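Local coordinates for cellobiose 2-epimerase (Spirochaeta thermophila DSM 6192, PDB 5ZIG), which probably catalyses the reversible epimerization of cellobiose to 4-O-beta-D-glucopyranosyl-D-mannose, as a member of the N-acylglucosamine 2-epimerase family, at residues A[101-106]-A[110-115]. Numbering follows the deposited sequence.
Sequences GFFWSV and GTPLSR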
loop_
_atom_site.group_PDB
_atom_site.type_symbol
_atom_site.label_atom_id
_atom_site.label_comp_id
_atom_site.label_asym_id
_atom_site.label_seq_id
_atom_site.Cartn_x
_atom_site.Cartn_y
_atom_site.Cartn_z
ATOM N N GLY A 101 -8.329 -12.063 15.026
ATOM C CA GLY A 101 -7.421 -11.084 14.447
ATOM C C GLY A 101 -5.993 -11.619 14.424
ATOM O O GLY A 101 -5.718 -12.782 14.722
ATOM N N PHE A 102 -5.069 -10.726 14.084
ATOM C CA PHE A 102 -3.680 -11.096 13.862
ATOM C C PHE A 102 -2.762 -10.278 14.760
ATOM O O PHE A 102 -2.950 -9.064 14.914
ATOM C CB PHE A 102 -3.300 -10.919 12.362
ATOM C CG PHE A 102 -4.093 -11.819 11.446
ATOM C CD1 PHE A 102 -5.371 -11.464 11.046
ATOM C CD2 PHE A 102 -3.597 -13.041 11.056
ATOM C CE1 PHE A 102 -6.114 -12.302 10.257
ATOM C CE2 PHE A 102 -4.344 -13.882 10.283
ATOM C CZ PHE A 102 -5.605 -13.505 9.875
ATOM N N PHE A 103 -1.792 -10.962 15.372
ATOM C CA PHE A 103 -0.736 -10.289 16.123
ATOM C C PHE A 103 0.108 -9.382 15.221
ATOM O O PHE A 103 0.265 -9.627 14.024
ATOM C CB PHE A 103 0.198 -11.311 16.779
ATOM C CG PHE A 103 -0.475 -12.254 17.712
ATOM C CD1 PHE A 103 -1.121 -11.785 18.844
ATOM C CD2 PHE A 103 -0.428 -13.623 17.486
ATOM C CE1 PHE A 103 -1.731 -12.672 19.716
ATOM C CE2 PHE A 103 -1.036 -14.511 18.357
ATOM C CZ PHE A 103 -1.683 -14.037 19.467
ATOM N N TRP A 104 0.704 -8.356 15.833
ATOM C CA TRP A 104 1.546 -7.397 15.123
ATOM C C TRP A 104 2.868 -8.022 14.665
ATOM O O TRP A 104 3.337 -7.753 13.548
ATOM C CB TRP A 104 1.801 -6.188 16.037
ATOM C CG TRP A 104 2.680 -5.167 15.440
ATOM C CD1 TRP A 104 3.909 -4.793 15.893
ATOM C CD2 TRP A 104 2.390 -4.331 14.317
ATOM N NE1 TRP A 104 4.424 -3.806 15.092
ATOM C CE2 TRP A 104 3.511 -3.498 14.124
ATOM C CE3 TRP A 104 1.302 -4.232 13.428
ATOM C CZ2 TRP A 104 3.591 -2.573 13.084
ATOM C CZ3 TRP A 104 1.374 -3.297 12.400
ATOM C CH2 TRP A 104 2.532 -2.482 12.233
ATOM N N SER A 105 3.476 -8.847 15.510
ATOM C CA SER A 105 4.737 -9.461 15.118
ATOM C C SER A 105 4.896 -10.743 15.914
ATOM O O SER A 105 4.319 -10.897 16.991
ATOM C CB SER A 105 5.929 -8.536 15.365
ATOM O OG SER A 105 5.967 -8.113 16.719
ATOM N N VAL A 106 5.680 -11.663 15.361
ATOM C CA VAL A 106 6.047 -12.879 16.058
ATOM C C VAL A 106 7.543 -13.090 15.911
ATOM O O VAL A 106 8.209 -12.450 15.096
ATOM C CB VAL A 106 5.243 -14.111 15.579
ATOM C CG1 VAL A 106 3.716 -13.840 15.608
ATOM C CG2 VAL A 106 5.681 -14.532 14.188
ATOM N N GLY A 110 7.613 -18.143 15.074
ATOM C CA GLY A 110 6.190 -17.901 15.109
ATOM C C GLY A 110 5.603 -17.659 16.484
ATOM O O GLY A 110 4.403 -17.386 16.582
ATOM N N THR A 111 6.404 -17.755 17.539
ATOM C CA THR A 111 5.956 -17.370 18.868
ATOM C C THR A 111 5.507 -15.911 18.859
ATOM O O THR A 111 6.245 -15.052 18.357
ATOM C CB THR A 111 7.100 -17.547 19.868
ATOM O OG1 THR A 111 7.405 -18.940 20.014
ATOM C CG2 THR A 111 6.721 -16.935 21.205
ATOM N N PRO A 112 4.333 -15.580 19.407
ATOM C CA PRO A 112 3.912 -14.173 19.389
ATOM C C PRO A 112 4.974 -13.292 20.030
ATOM O O PRO A 112 5.544 -13.637 21.067
ATOM C CB PRO A 112 2.604 -14.171 20.188
ATOM C CG PRO A 112 2.087 -15.544 20.057
ATOM C CD PRO A 112 3.304 -16.445 20.013
ATOM N N LEU A 113 5.283 -12.175 19.363
ATOM C CA LEU A 113 6.132 -11.137 19.939
ATOM C C LEU A 113 5.236 -9.998 20.415
ATOM O O LEU A 113 4.836 -9.967 21.582
ATOM C CB LEU A 113 7.189 -10.643 18.930
ATOM C CG LEU A 113 8.168 -9.585 19.461
ATOM C CD1 LEU A 113 8.472 -9.791 20.931
ATOM C CD2 LEU A 113 9.468 -9.631 18.696
ATOM N N SER A 114 4.897 -9.070 19.523
ATOM C CA SER A 114 3.965 -8.000 19.860
ATOM C C SER A 114 2.536 -8.503 19.619
ATOM O O SER A 114 2.147 -8.807 18.486
ATOM C CB SER A 114 4.272 -6.745 19.056
ATOM O OG SER A 114 3.216 -5.807 19.150
ATOM N N ARG A 115 1.759 -8.610 20.692
ATOM C CA ARG A 115 0.413 -9.181 20.632
ATOM C C ARG A 115 -0.663 -8.142 20.394
ATOM O O ARG A 115 -1.839 -8.500 20.320
ATOM C CB ARG A 115 0.089 -10.021 21.896
ATOM C CG ARG A 115 1.172 -11.051 22.347
ATOM C CD ARG A 115 0.835 -11.797 23.708
ATOM N NE ARG A 115 1.526 -13.087 23.809
ATOM C CZ ARG A 115 0.954 -14.256 23.548
ATOM N NH1 ARG A 115 -0.283 -14.282 23.089
ATOM N NH2 ARG A 115 1.638 -15.391 23.692
#
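A classic beta bulge sets Leu113 and Ser114 together opposite Ser105, where 110-115 folds back antiparallel beside 101-106. Leu113 N gives its hydrogen to Ser105 O (2.9 Å), tilted out of the carbonyl plane, while Ser105 N bonds Ser114 O at 3.3 Å, almost straight (163°) and on a lone pair. Trp104 N adds a weak, bent bond to the same carbonyl oxygen. Ser105 OG, set between its own backbone N and carbonyl carbon (chi1 55°), accepts from Ser114 N at 3.2 Å. Next along, Val106 bridges Pro112, its CB 3.1 Å from Thr111 O and its CG2 against Gly110 CA.

Phe103 points toward the other segment, where Pro112 CB covers one ring face, a CH-pi contact 4.1 Å from the centroid, and Pro112 CG touches Phe103 CE2. Arg115 runs alongside the ring with its carbonyl O at the ring edge, its guanidinium turned 78° to the ring and covered on one face by Pro112 CB; NH1 is salt-bridged to Glu170. An alanine in place of Phe103 would probably deprive Pro112 of its CH-pi partner and leave the Arg115 chain less firmly positioned. Ser114 CB meets the indole edge of Trp104, whose ring also forms a cation-pi pair with Lys118.

The hairpin leads into helix 119-136, part of the family's helical barrel. Strand 105-106 pairs antiparallel with strand 55-56 through Val106 and Lys55, and Val106 packs on Phe89 and Leu94 of helix 77-94, while Trp104 rests on Val58 of helix 57-73.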